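Side-chain contacts in HupZ (Streptococcus sp. 'group A', PDB 5ESC), which transforms heme in vitro and, as a dimeric split-barrel enzyme, probably takes part in heme degradation by the streptococcus: residues 15-20 and 32-37; 25-30 and 50-55; 43-48 and 95-100; 60-65 and 108-113. One frame throughout, in Å; residues are numbered along the deposited sequence. Where two conformers were deposited one is given.

Contact 1 of 4, residues 15-20 and 32-37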
loop_
_atom_site.group_PDB
_atom_site.type_symbol
_atom_site.label_atom_id
_atom_site.label_comp_id
_atom_site.label_asym_id
_atom_site.label_seq_id
_atom_site.Cartn_x
_atom_site.Cartn_y
_atom_site.Cartn_z
ATOM N N ALA A 15 -1.550 -7.695 -4.316
ATOM C CA ALA A 15 -1.564 -6.297 -4.834
ATOM C C ALA A 15 -1.981 -5.383 -3.720
ATOM O O ALA A 15 -3.053 -5.567 -3.128
ATOM C CB ALA A 15 -2.544 -6.189 -5.976
ATOM N N MET A 16 -1.130 -4.474 -3.346
ATOM C CA MET A 16 -1.552 -3.403 -2.459
ATOM C C MET A 16 -1.756 -2.126 -3.279
ATOM O O MET A 16 -0.831 -1.656 -4.068
ATOM C CB MET A 16 -0.544 -3.219 -1.293
ATOM C CG MET A 16 -0.359 -4.493 -0.480
ATOM S SD MET A 16 -1.795 -4.855 0.545
ATOM C CE MET A 16 -2.328 -3.265 1.126
ATOM N N VAL A 17 -2.916 -1.511 -3.085
ATOM C CA VAL A 17 -3.378 -0.389 -3.929
ATOM C C VAL A 17 -3.536 0.869 -3.183
ATOM O O VAL A 17 -4.243 0.922 -2.180
ATOM C CB VAL A 17 -4.721 -0.723 -4.646
ATOM C CG1 VAL A 17 -5.210 0.504 -5.445
ATOM C CG2 VAL A 17 -4.581 -2.043 -5.456
ATOM N N ALA A 18 -2.876 1.934 -3.650
ATOM C CA ALA A 18 -3.020 3.221 -3.100
ATOM C C ALA A 18 -3.762 4.205 -4.027
ATOM O O ALA A 18 -3.408 4.307 -5.242
ATOM C CB ALA A 18 -1.618 3.820 -2.768
ATOM N N THR A 19 -4.679 4.992 -3.485
ATOM C CA THR A 19 -5.432 5.990 -4.280
ATOM C C THR A 19 -5.498 7.235 -3.407
ATOM O O THR A 19 -4.977 7.223 -2.269
ATOM C CB THR A 19 -6.844 5.446 -4.614
ATOM O OG1 THR A 19 -7.499 5.057 -3.389
ATOM C CG2 THR A 19 -6.800 4.271 -5.643
ATOM N N VAL A 20 -6.220 8.247 -3.812
ATOM C CA VAL A 20 -6.330 9.507 -3.086
ATOM C C VAL A 20 -7.733 10.049 -3.284
ATOM O O VAL A 20 -8.360 9.828 -4.340
ATOM C CB VAL A 20 -5.242 10.482 -3.565
ATOM C CG1 VAL A 20 -5.420 10.807 -5.036
ATOM C CG2 VAL A 20 -5.311 11.763 -2.756
ATOM N N ARG A 32 -7.010 -8.722 -3.841
ATOM C CA ARG A 32 -6.463 -9.998 -4.156
ATOM C C ARG A 32 -6.774 -10.491 -5.584
ATOM O O ARG A 32 -6.173 -11.419 -6.002
ATOM C CB ARG A 32 -6.912 -11.048 -3.136
ATOM C CG ARG A 32 -8.360 -11.254 -3.068
ATOM C CD ARG A 32 -8.612 -12.247 -1.911
ATOM N NE ARG A 32 -9.980 -12.766 -2.004
ATOM C CZ ARG A 32 -10.356 -13.856 -2.694
ATOM N NH1 ARG A 32 -9.472 -14.636 -3.352
ATOM N NH2 ARG A 32 -11.641 -14.191 -2.706
ATOM N N SER A 33 -7.750 -9.916 -6.283
ATOM C CA SER A 33 -8.099 -10.368 -7.647
ATOM C C SER A 33 -7.310 -9.553 -8.698
ATOM O O SER A 33 -7.554 -9.689 -9.883
ATOM C CB SER A 33 -9.537 -10.096 -7.966
ATOM O OG SER A 33 -9.932 -8.731 -7.815
ATOM N N MET A 34 -6.405 -8.676 -8.255
ATOM C CA MET A 34 -5.665 -7.828 -9.212
ATOM C C MET A 34 -4.857 -8.749 -10.159
ATOM O O MET A 34 -4.127 -9.636 -9.672
ATOM C CB MET A 34 -4.761 -6.903 -8.510
ATOM C CG MET A 34 -4.055 -5.854 -9.470
ATOM S SD MET A 34 -5.118 -4.523 -10.052
ATOM C CE MET A 34 -5.462 -3.546 -8.593
ATOM N N ARG A 35 -4.954 -8.583 -11.467
ATOM C CA ARG A 35 -4.255 -9.456 -12.412
ATOM C C ARG A 35 -4.014 -8.781 -13.734
ATOM O O ARG A 35 -4.727 -7.855 -14.070
ATOM C CB ARG A 35 -5.121 -10.665 -12.663
ATOM C CG ARG A 35 -6.543 -10.415 -13.133
ATOM C CD ARG A 35 -7.451 -11.619 -12.781
ATOM N NE ARG A 35 -8.796 -11.507 -13.327
ATOM C CZ ARG A 35 -9.824 -10.886 -12.782
ATOM N NH1 ARG A 35 -10.970 -10.836 -13.416
ATOM N NH2 ARG A 35 -9.737 -10.313 -11.586
ATOM N N LEU A 36 -3.130 -9.292 -14.539
ATOM C CA LEU A 36 -2.800 -8.649 -15.796
ATOM C C LEU A 36 -3.816 -9.003 -16.857
ATOM O O LEU A 36 -4.234 -10.155 -16.989
ATOM C CB LEU A 36 -1.389 -9.065 -16.283
ATOM C CG LEU A 36 -0.161 -8.452 -15.702
ATOM C CD1 LEU A 36 1.127 -9.210 -16.109
ATOM C CD2 LEU A 36 0.020 -6.937 -15.867
ATOM N N TRP A 37 -4.200 -7.988 -17.643
ATOM C CA TRP A 37 -5.014 -8.114 -18.823
ATOM C C TRP A 37 -4.106 -8.177 -20.048
ATOM O O TRP A 37 -4.397 -8.905 -21.010
ATOM C CB TRP A 37 -5.909 -6.875 -18.969
ATOM C CG TRP A 37 -6.816 -6.972 -20.144
ATOM C CD1 TRP A 37 -6.622 -6.418 -21.401
ATOM C CD2 TRP A 37 -8.061 -7.707 -20.234
ATOM N NE1 TRP A 37 -7.626 -6.752 -22.198
ATOM C CE2 TRP A 37 -8.536 -7.534 -21.554
ATOM C CE3 TRP A 37 -8.796 -8.481 -19.348
ATOM C CZ2 TRP A 37 -9.730 -8.071 -22.006
ATOM C CZ3 TRP A 37 -10.003 -9.059 -19.802
ATOM C CH2 TRP A 37 -10.461 -8.831 -21.094
#
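Ala15 and Val17 meet the 32-37 segment through one side chain, that of Met34. At Arg32 the backbones come nearest, its CA lying 6.2 Å from the CA of Ala15, yet its side chain leaves the contact. Ser33 also faces away, its OG bonding to the backbone N of Asn45. Met34 then turns inward. Its CB presses on Ala15 CB at 3.4 Å, closer than ordinary van der Waals packing, with Met34 CG 3.8 Å from the same methyl. CG stands opposite the backbone N (chi1 -174°), and a bend at chi2 (75°), repeated at chi3, folds the thioether back so that CE reaches Val17 CG2 at 3.6 Å, crossing the valine at roughly a right angle. Beyond it, Arg35 points away and returns to its own segment: NH2 donates to Ser33 O (2.8 Å, N-H...O 155°), which probably helps hold the turn around Met34; the same NH2 also bonds to Asn45 OD1. Met34, in the loop just before strand 35-38, meets strand 15-20 across the barrel interior; the two strands are not neighbours. No hydrogen bond joins the segments: a methyl and a valine branch meet a folded methionine, so burial of hydrocarbon is what the contact offers.

Contact 2 of 4, residues 25-30 and 50-55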
loop_
_atom_site.group_PDB
_atom_site.type_symbol
_atom_site.label_atom_id
_atom_site.label_comp_id
_atom_site.label_asym_id
_atom_site.label_seq_id
_atom_site.Cartn_x
_atom_site.Cartn_y
_atom_site.Cartn_z
ATOM N N GLN A 25 -6.473 13.046 0.750
ATOM C CA GLN A 25 -6.198 11.983 1.703
ATOM C C GLN A 25 -5.824 10.626 1.019
ATOM O O GLN A 25 -6.627 10.054 0.312
ATOM C CB GLN A 25 -7.413 11.790 2.598
ATOM C CG GLN A 25 -7.312 10.627 3.618
ATOM C CD GLN A 25 -6.147 10.694 4.640
ATOM O OE1 GLN A 25 -5.576 9.645 5.042
ATOM N NE2 GLN A 25 -5.806 11.916 5.081
ATOM N N PRO A 26 -4.629 10.084 1.284
ATOM C CA PRO A 26 -4.246 8.790 0.676
ATOM C C PRO A 26 -5.074 7.671 1.256
ATOM O O PRO A 26 -5.429 7.723 2.438
ATOM C CB PRO A 26 -2.784 8.647 1.112
ATOM C CG PRO A 26 -2.768 9.290 2.454
ATOM C CD PRO A 26 -3.679 10.489 2.312
ATOM N N ASN A 27 -5.400 6.646 0.450
ATOM C CA ASN A 27 -6.064 5.413 0.936
ATOM C C ASN A 27 -5.234 4.183 0.454
ATOM O O ASN A 27 -4.539 4.218 -0.569
ATOM C CB ASN A 27 -7.481 5.296 0.423
ATOM C CG ASN A 27 -8.212 4.019 0.901
ATOM O OD1 ASN A 27 -8.560 3.943 2.058
ATOM N ND2 ASN A 27 -8.406 2.994 0.002
ATOM N N ILE A 28 -5.253 3.135 1.248
ATOM C CA ILE A 28 -4.532 1.968 0.976
ATOM C C ILE A 28 -5.417 0.765 1.251
ATOM O O ILE A 28 -6.177 0.787 2.231
ATOM C CB ILE A 28 -3.199 1.926 1.811
ATOM C CG1 ILE A 28 -2.317 0.852 1.194
ATOM C CG2 ILE A 28 -3.434 1.721 3.320
ATOM C CD1 ILE A 28 -0.882 0.877 1.707
ATOM N N GLY A 29 -5.389 -0.218 0.383
ATOM C CA GLY A 29 -6.058 -1.472 0.645
ATOM C C GLY A 29 -5.598 -2.583 -0.314
ATOM O O GLY A 29 -5.080 -2.269 -1.404
ATOM N N PRO A 30 -5.751 -3.859 0.085
ATOM C CA PRO A 30 -5.366 -5.005 -0.721
ATOM C C PRO A 30 -6.443 -5.302 -1.818
ATOM O O PRO A 30 -7.652 -5.071 -1.604
ATOM C CB PRO A 30 -5.386 -6.156 0.314
ATOM C CG PRO A 30 -6.452 -5.747 1.282
ATOM C CD PRO A 30 -6.395 -4.266 1.353
ATOM N N GLY A 50 -16.436 0.825 -1.911
ATOM C CA GLY A 50 -15.422 1.284 -0.906
ATOM C C GLY A 50 -14.554 2.433 -1.415
ATOM O O GLY A 50 -14.777 2.968 -2.491
ATOM N N GLN A 51 -13.579 2.804 -0.629
ATOM C CA GLN A 51 -12.896 4.005 -0.834
ATOM C C GLN A 51 -12.019 3.920 -2.103
ATOM O O GLN A 51 -11.911 4.915 -2.780
ATOM C CB GLN A 51 -12.041 4.351 0.408
ATOM C CG GLN A 51 -11.536 5.795 0.378
ATOM C CD GLN A 51 -12.659 6.871 0.358
ATOM O OE1 GLN A 51 -13.588 6.799 1.190
ATOM N NE2 GLN A 51 -12.595 7.824 -0.528
ATOM N N THR A 52 -11.435 2.755 -2.403
ATOM C CA THR A 52 -10.604 2.624 -3.593
ATOM C C THR A 52 -11.477 2.986 -4.800
ATOM O O THR A 52 -11.099 3.776 -5.653
ATOM C CB THR A 52 -10.013 1.202 -3.736
ATOM O OG1 THR A 52 -9.135 0.959 -2.641
ATOM C CG2 THR A 52 -9.251 0.987 -5.057
ATOM N N ARG A 53 -12.674 2.406 -4.877
ATOM C CA ARG A 53 -13.553 2.646 -5.982
ATOM C C ARG A 53 -13.970 4.122 -6.112
ATOM O O ARG A 53 -13.933 4.682 -7.246
ATOM C CB ARG A 53 -14.820 1.746 -5.906
ATOM C CG ARG A 53 -15.746 1.985 -7.041
ATOM C CD ARG A 53 -17.035 1.143 -6.935
ATOM N NE ARG A 53 -17.887 1.350 -8.077
ATOM C CZ ARG A 53 -18.988 0.616 -8.289
ATOM N NH1 ARG A 53 -19.341 -0.289 -7.390
ATOM N NH2 ARG A 53 -19.761 0.841 -9.329
ATOM N N ILE A 54 -14.359 4.738 -4.965
ATOM C CA ILE A 54 -14.782 6.109 -4.912
ATOM C C ILE A 54 -13.649 7.048 -5.410
ATOM O O ILE A 54 -13.879 7.994 -6.159
ATOM C CB ILE A 54 -15.154 6.461 -3.466
ATOM C CG1 ILE A 54 -16.314 5.610 -3.010
ATOM C CG2 ILE A 54 -15.535 7.923 -3.303
ATOM C CD1 ILE A 54 -17.463 5.670 -3.949
ATOM N N ASN A 55 -12.445 6.764 -4.979
ATOM C CA ASN A 55 -11.282 7.549 -5.356
ATOM C C ASN A 55 -10.984 7.372 -6.849
ATOM O O ASN A 55 -10.687 8.366 -7.553
ATOM C CB ASN A 55 -10.071 7.137 -4.506
ATOM C CG ASN A 55 -10.189 7.562 -3.030
ATOM O OD1 ASN A 55 -11.077 8.279 -2.632
ATOM N ND2 ASN A 55 -9.259 7.071 -2.222
HETATM O O HOH W 1 -8.803 8.251 0.510
HETATM O O HOH W 2 -6.807 2.527 -2.436
HETATM O O HOH W 3 -10.341 0.284 -0.063
#
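Asn27 projects from strand 26-30 onto the first turn of helix 51-55, where Gln51, Thr52 and Asn55 receive it. The segment axes approach to 9.0 Å and run at 129° to one another. Starting at the root, Asn27 CB lies 3.6 Å from Asn55 ND2. Asn27 CG is set opposite its backbone N (chi1 180°), which carries the amide out to the helix; it rests 3.8 Å from Gln51 CG. Asn27 OD1 lies alongside the same aliphatic stem, while the two amide planes are turned 66° apart. At the tip, Asn27 ND2 donates to water 2 at 3.0 Å, and this water also bonds to Thr52 OG1 at 2.8 Å. Water 3 repeats the bridge, though its bond from Asn27 ND2 is weak. Water 1 joins Gln25 O to Asn55 ND2, which bonds in addition to Thr19 OG1 of the neighbouring strand. Within the helix Gln51 NE2 donates to Asn55 OD1 at 2.6 Å, one turn on, reaching it from above the carbonyl plane; this ties the two amides to each other, while the Gln51 stem and Asn55 ND2 lie next to Asn27. Arg76 of the second subunit packs on Asn27. The arrangement, a helix laid against the strand that is outermost within this chain, through hydrated amides close to the subunit interface, belongs to the dimeric split barrel of the pyridoxamine 5'-phosphate oxidase family.

Contact 3 of 4, residues 43-48 and 95-100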
loop_
_atom_site.group_PDB
_atom_site.type_symbol
_atom_site.label_atom_id
_atom_site.label_comp_id
_atom_site.label_asym_id
_atom_site.label_seq_id
_atom_site.Cartn_x
_atom_site.Cartn_y
_atom_site.Cartn_z
ATOM N N ILE A 43 -6.579 -5.660 -14.336
ATOM C CA ILE A 43 -7.964 -5.554 -14.006
ATOM C C ILE A 43 -8.108 -6.110 -12.595
ATOM O O ILE A 43 -7.240 -6.894 -12.166
ATOM C CB ILE A 43 -8.968 -6.241 -15.004
ATOM C CG1 ILE A 43 -8.692 -7.759 -15.276
ATOM C CG2 ILE A 43 -9.067 -5.423 -16.350
ATOM C CD1 ILE A 43 -9.869 -8.492 -15.791
ATOM N N TYR A 44 -9.185 -5.758 -11.906
ATOM C CA TYR A 44 -9.524 -6.377 -10.629
ATOM C C TYR A 44 -11.041 -6.464 -10.517
ATOM O O TYR A 44 -11.733 -5.703 -11.162
ATOM C CB TYR A 44 -8.885 -5.659 -9.400
ATOM C CG TYR A 44 -9.589 -4.395 -8.900
ATOM C CD1 TYR A 44 -9.267 -3.160 -9.403
ATOM C CD2 TYR A 44 -10.569 -4.463 -7.920
ATOM C CE1 TYR A 44 -9.899 -1.984 -8.953
ATOM C CE2 TYR A 44 -11.216 -3.267 -7.450
ATOM C CZ TYR A 44 -10.858 -2.048 -7.987
ATOM O OH TYR A 44 -11.406 -0.856 -7.587
ATOM N N ASN A 45 -11.554 -7.360 -9.709
ATOM C CA ASN A 45 -13.002 -7.441 -9.478
ATOM C C ASN A 45 -13.421 -6.511 -8.309
ATOM O O ASN A 45 -12.890 -6.682 -7.213
ATOM C CB ASN A 45 -13.345 -8.873 -9.129
ATOM C CG ASN A 45 -13.465 -9.732 -10.304
ATOM O OD1 ASN A 45 -12.608 -9.707 -11.157
ATOM N ND2 ASN A 45 -14.550 -10.545 -10.376
ATOM N N GLU A 46 -14.314 -5.551 -8.522
ATOM C CA GLU A 46 -14.687 -4.591 -7.512
ATOM C C GLU A 46 -15.993 -5.109 -6.940
ATOM O O GLU A 46 -16.988 -5.108 -7.632
ATOM C CB GLU A 46 -14.965 -3.223 -8.125
ATOM C CG GLU A 46 -15.422 -2.207 -7.102
ATOM C CD GLU A 46 -14.538 -2.172 -5.869
ATOM O OE1 GLU A 46 -14.887 -2.873 -4.906
ATOM O OE2 GLU A 46 -13.445 -1.490 -5.903
ATOM N N ASN A 47 -16.012 -5.513 -5.703
ATOM C CA ASN A 47 -17.214 -6.115 -5.118
ATOM C C ASN A 47 -17.864 -5.140 -4.151
ATOM O O ASN A 47 -18.831 -5.482 -3.483
ATOM C CB ASN A 47 -16.831 -7.394 -4.380
ATOM C CG ASN A 47 -16.292 -8.481 -5.306
ATOM O OD1 ASN A 47 -16.715 -8.577 -6.455
ATOM N ND2 ASN A 47 -15.292 -9.239 -4.845
ATOM N N THR A 48 -17.331 -3.930 -4.047
ATOM C CA THR A 48 -17.747 -3.013 -3.000
ATOM C C THR A 48 -18.066 -1.622 -3.611
ATOM O O THR A 48 -17.880 -1.377 -4.816
ATOM C CB THR A 48 -16.574 -2.835 -1.957
ATOM O OG1 THR A 48 -15.543 -1.987 -2.527
ATOM C CG2 THR A 48 -15.936 -4.172 -1.560
ATOM N N LYS A 95 -17.047 -13.737 -15.201
ATOM C CA LYS A 95 -16.660 -15.074 -15.537
ATOM C C LYS A 95 -15.551 -15.634 -14.652
ATOM O O LYS A 95 -15.690 -16.700 -14.064
ATOM C CB LYS A 95 -16.166 -15.131 -16.976
ATOM C CG LYS A 95 -15.754 -16.516 -17.479
ATOM C CD LYS A 95 -16.991 -17.480 -17.439
ATOM C CE LYS A 95 -16.789 -18.882 -18.106
ATOM N NZ LYS A 95 -17.913 -19.827 -17.838
ATOM N N TRP A 96 -14.483 -14.837 -14.487
ATOM C CA TRP A 96 -13.423 -15.130 -13.557
ATOM C C TRP A 96 -13.869 -15.363 -12.124
ATOM O O TRP A 96 -13.283 -16.174 -11.392
ATOM C CB TRP A 96 -12.377 -14.007 -13.592
ATOM C CG TRP A 96 -11.189 -14.224 -12.875
ATOM C CD1 TRP A 96 -10.022 -14.742 -13.365
ATOM C CD2 TRP A 96 -10.931 -13.904 -11.489
ATOM N NE1 TRP A 96 -9.079 -14.788 -12.384
ATOM C CE2 TRP A 96 -9.606 -14.291 -11.217
ATOM C CE3 TRP A 96 -11.699 -13.338 -10.459
ATOM C CZ2 TRP A 96 -9.004 -14.088 -9.945
ATOM C CZ3 TRP A 96 -11.139 -13.186 -9.213
ATOM C CH2 TRP A 96 -9.800 -13.576 -8.948
ATOM N N ALA A 97 -14.890 -14.645 -11.692
ATOM C CA ALA A 97 -15.360 -14.728 -10.313
ATOM C C ALA A 97 -16.000 -16.106 -9.948
ATOM O O ALA A 97 -16.060 -16.493 -8.788
ATOM C CB ALA A 97 -16.355 -13.638 -10.068
ATOM N N GLN A 98 -16.449 -16.803 -10.960
ATOM C CA GLN A 98 -17.230 -18.044 -10.785
ATOM C C GLN A 98 -16.364 -19.145 -10.204
ATOM O O GLN A 98 -15.331 -19.492 -10.804
ATOM C CB GLN A 98 -17.755 -18.463 -12.131
ATOM C CG GLN A 98 -18.929 -17.603 -12.574
ATOM C CD GLN A 98 -19.395 -17.931 -13.967
ATOM O OE1 GLN A 98 -18.909 -18.865 -14.591
ATOM N NE2 GLN A 98 -20.316 -17.147 -14.472
ATOM N N GLY A 99 -16.700 -19.601 -9.003
ATOM C CA GLY A 99 -15.889 -20.549 -8.274
ATOM C C GLY A 99 -14.890 -19.852 -7.377
ATOM O O GLY A 99 -14.147 -20.519 -6.658
ATOM N N ARG A 100 -14.830 -18.511 -7.389
ATOM C CA ARG A 100 -13.833 -17.812 -6.576
ATOM C C ARG A 100 -14.459 -16.863 -5.590
ATOM O O ARG A 100 -14.036 -16.839 -4.446
ATOM C CB ARG A 100 -12.794 -17.030 -7.421
ATOM C CG ARG A 100 -11.858 -17.800 -8.330
ATOM C CD ARG A 100 -10.781 -16.875 -8.946
ATOM N NE ARG A 100 -9.778 -17.598 -9.734
ATOM C CZ ARG A 100 -9.947 -18.082 -10.965
ATOM N NH1 ARG A 100 -11.081 -17.914 -11.631
ATOM N NH2 ARG A 100 -8.958 -18.739 -11.565
#
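Two torsions bring Asn45 and Trp96 together. In Asn45, chi1 of -81° puts CG opposite the carbonyl carbon and lifts the amide off strand 43-46 toward the helix; in Trp96, chi1 of -172° sets CG opposite the backbone N and lays the indole beside that amide. The meeting is oblique: Asn45 OD1 lies 3.8 Å from Trp96 CE3, and the amide and ring planes are 51° apart, so the groups neither stack nor form a T-shaped pair. Asn45 ND2 passes on to Ala97, whose CB it approaches at 3.6 Å. Neither distance represents a hydrogen bond. The polar needs of the amide are met elsewhere, ND2 donating to Ala93 O in the preceding turn of the helix and OD1 accepting from Arg35 NH2. These two bonds would set which way the amide is turned. Arg35 also makes a cation-pi contact with Trp96, and thus serves both partners of the contact. On the helix side, Arg100 folds back over the indole: its CD lies 3.3 Å above the ring plane toward the rim, and Trp96 NE1 lies over the guanidinium centre. Arg100 NH1 also donates to Trp96 O at 2.8 Å, on a lone pair in the carbonyl plane. The chain just after the helix is thereby folded back on Trp96, through its carbonyl and its ring. Taken together, this is helix-on-strand packing on the outside of a split barrel, in which an asparagine on strand 41-46 binds a main-chain carbonyl of helix 88-97 and so joins the two elements.

Contact 4 of 4, residues 60-65 and 108-113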
loop_
_atom_site.group_PDB
_atom_site.type_symbol
_atom_site.label_atom_id
_atom_site.label_comp_id
_atom_site.label_asym_id
_atom_site.label_seq_id
_atom_site.Cartn_x
_atom_site.Cartn_y
_atom_site.Cartn_z
ATOM N N GLY A 60 -9.127 8.951 -10.708
ATOM C CA GLY A 60 -8.343 7.986 -11.505
ATOM C C GLY A 60 -6.975 7.587 -11.012
ATOM O O GLY A 60 -6.434 6.596 -11.552
ATOM N N LYS A 61 -6.406 8.303 -10.027
ATOM C CA LYS A 61 -4.973 8.114 -9.705
ATOM C C LYS A 61 -4.742 6.855 -8.940
ATOM O O LYS A 61 -5.516 6.525 -8.018
ATOM C CB LYS A 61 -4.412 9.243 -8.925
ATOM C CG LYS A 61 -4.450 10.591 -9.683
ATOM C CD LYS A 61 -3.869 11.694 -8.802
ATOM C CE LYS A 61 -3.560 12.975 -9.560
ATOM N NZ LYS A 61 -4.809 13.739 -9.628
ATOM N N ILE A 62 -3.743 6.093 -9.374
ATOM C CA ILE A 62 -3.509 4.820 -8.720
ATOM C C ILE A 62 -2.096 4.373 -8.734
ATOM O O ILE A 62 -1.377 4.655 -9.703
ATOM C CB ILE A 62 -4.473 3.719 -9.275
ATOM C CG1 ILE A 62 -4.379 2.455 -8.436
ATOM C CG2 ILE A 62 -4.189 3.433 -10.732
ATOM C CD1 ILE A 62 -5.692 1.702 -8.527
ATOM N N GLU A 63 -1.659 3.694 -7.677
ATOM C CA GLU A 63 -0.378 3.015 -7.642
ATOM C C GLU A 63 -0.576 1.700 -7.015
ATOM O O GLU A 63 -1.357 1.573 -6.062
ATOM C CB GLU A 63 0.742 3.789 -6.879
ATOM C CG GLU A 63 0.890 5.243 -7.318
ATOM C CD GLU A 63 2.262 5.888 -7.037
ATOM O OE1 GLU A 63 3.013 5.273 -6.229
ATOM O OE2 GLU A 63 2.552 7.000 -7.665
ATOM N N ILE A 64 0.059 0.673 -7.583
ATOM C CA ILE A 64 -0.126 -0.641 -7.083
ATOM C C ILE A 64 1.238 -1.180 -6.774
ATOM O O ILE A 64 2.172 -1.060 -7.627
ATOM C CB ILE A 64 -0.750 -1.623 -8.150
ATOM C CG1 ILE A 64 -2.019 -1.066 -8.789
ATOM C CG2 ILE A 64 -0.949 -3.019 -7.556
ATOM C CD1 ILE A 64 -2.331 -1.830 -10.072
ATOM N N ALA A 65 1.378 -1.804 -5.609
ATOM C CA ALA A 65 2.628 -2.431 -5.217
ATOM C C ALA A 65 2.544 -3.948 -5.002
ATOM O O ALA A 65 1.553 -4.455 -4.453
ATOM C CB ALA A 65 3.232 -1.685 -4.021
ATOM N N GLY A 108 -12.414 -2.893 -12.128
ATOM C CA GLY A 108 -11.452 -1.804 -12.081
ATOM C C GLY A 108 -10.443 -2.098 -13.191
ATOM O O GLY A 108 -10.009 -3.236 -13.323
ATOM N N ILE A 109 -10.011 -1.098 -13.966
ATOM C CA ILE A 109 -9.123 -1.359 -15.064
ATOM C C ILE A 109 -7.990 -0.350 -14.890
ATOM O O ILE A 109 -8.320 0.854 -14.785
ATOM C CB ILE A 109 -9.799 -1.062 -16.332
ATOM C CG1 ILE A 109 -10.901 -2.072 -16.632
ATOM C CG2 ILE A 109 -8.828 -1.265 -17.545
ATOM C CD1 ILE A 109 -12.051 -1.292 -17.172
ATOM N N ILE A 110 -6.741 -0.783 -14.818
ATOM C CA ILE A 110 -5.658 0.122 -14.473
ATOM C C ILE A 110 -4.819 0.184 -15.735
ATOM O O ILE A 110 -4.305 -0.821 -16.133
ATOM C CB ILE A 110 -4.833 -0.382 -13.318
ATOM C CG1 ILE A 110 -5.608 -0.386 -11.973
ATOM C CG2 ILE A 110 -3.604 0.438 -13.020
ATOM C CD1 ILE A 110 -6.694 -1.393 -11.858
ATOM N N HIS A 111 -4.631 1.382 -16.235
ATOM C CA HIS A 111 -3.758 1.675 -17.392
ATOM C C HIS A 111 -2.388 2.069 -16.865
ATOM O O HIS A 111 -2.197 3.145 -16.311
ATOM C CB HIS A 111 -4.384 2.774 -18.238
ATOM C CG HIS A 111 -5.776 2.451 -18.686
ATOM N ND1 HIS A 111 -6.042 1.547 -19.678
ATOM C CD2 HIS A 111 -6.981 2.888 -18.255
ATOM C CE1 HIS A 111 -7.339 1.450 -19.858
ATOM N NE2 HIS A 111 -7.937 2.241 -19.000
ATOM N N VAL A 112 -1.459 1.159 -17.000
ATOM C CA VAL A 112 -0.158 1.317 -16.465
ATOM C C VAL A 112 0.659 2.338 -17.278
ATOM O O VAL A 112 0.749 2.247 -18.505
ATOM C CB VAL A 112 0.575 -0.012 -16.355
ATOM C CG1 VAL A 112 2.043 0.221 -15.993
ATOM C CG2 VAL A 112 -0.072 -0.873 -15.310
ATOM N N GLU A 113 1.203 3.337 -16.593
ATOM C CA GLU A 113 2.026 4.414 -17.236
ATOM C C GLU A 113 3.496 4.325 -16.934
ATOM O O GLU A 113 4.322 4.610 -17.796
ATOM C CB GLU A 113 1.514 5.813 -16.823
ATOM C CG GLU A 113 0.112 6.087 -17.361
ATOM C CD GLU A 113 -0.554 7.371 -16.827
ATOM O OE1 GLU A 113 -0.094 8.079 -15.904
ATOM O OE2 GLU A 113 -1.598 7.697 -17.367
#
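Between Ile62 and Ile64, which both reach Ile110, stands Glu63, whose carboxylate is the polar group held here: OE1 forms a salt bridge with Arg76 on the adjoining strand. The Glu63 side chain points away from segment 108-113, which puts its charge on the other side of the strand from the isoleucines. The contact itself contains no polar bond. Ile110 is its centre, with its CA 7.7 Å from that of Ile62, and both its branches are used. Ile110 CG2 meets Ile62 CG2 at 3.8 Å and Ile64 CD1 at 3.9 Å; its CG1 lies 4.0 Å from Ile62 CD1. In Ile62, CG1 stands opposite the backbone N (chi1 -171°), which leaves CG2 between N and the carbonyl carbon, and the two methyl groups of Ile62 thus reach different branches of Ile110. Ile62 crosses Ile110 at about a right angle, whereas Ile64 comes in at a slant and touches with its terminal methyl. In the sheet order strand 73-84 lies between these two strands, so the isoleucines meet across the curved interior rather than along a shared edge. Met34 touches both Ile64 and Ile110, and Val17 touches Ile62, extending the same apolar region. Methyl and methylene groups at ordinary van der Waals distances, without any hydrogen bond across, imply a contact maintained by burial of hydrocarbon, with the ionic pairing kept to the strand's other face.

Contacts 1 and 4 form one apolar core: their centres are 7 Å apart, the centre of contact 1 lies about 2 Å from the centre of the chain, and their neighbouring strands pair, Met16 O to Ala65 N at 2.7 Å. Contact 2 is joined to contact 1 by strand pairing, Thr19 O to Asn27 N at 2.8 Å. Contact 3 meets contact 1 through Arg35 O and Ile43 N, 2.9 Å apart, and contact 4 through Tyr44 N and Gly108 O at 3.0 Å. The centres of contacts 2 and 3 are about 18 Å apart. Contacts 1, 2 and 4 touch the second subunit; contact 3 lies away from it. No heme is among the groups described, so none can be placed against a heme site.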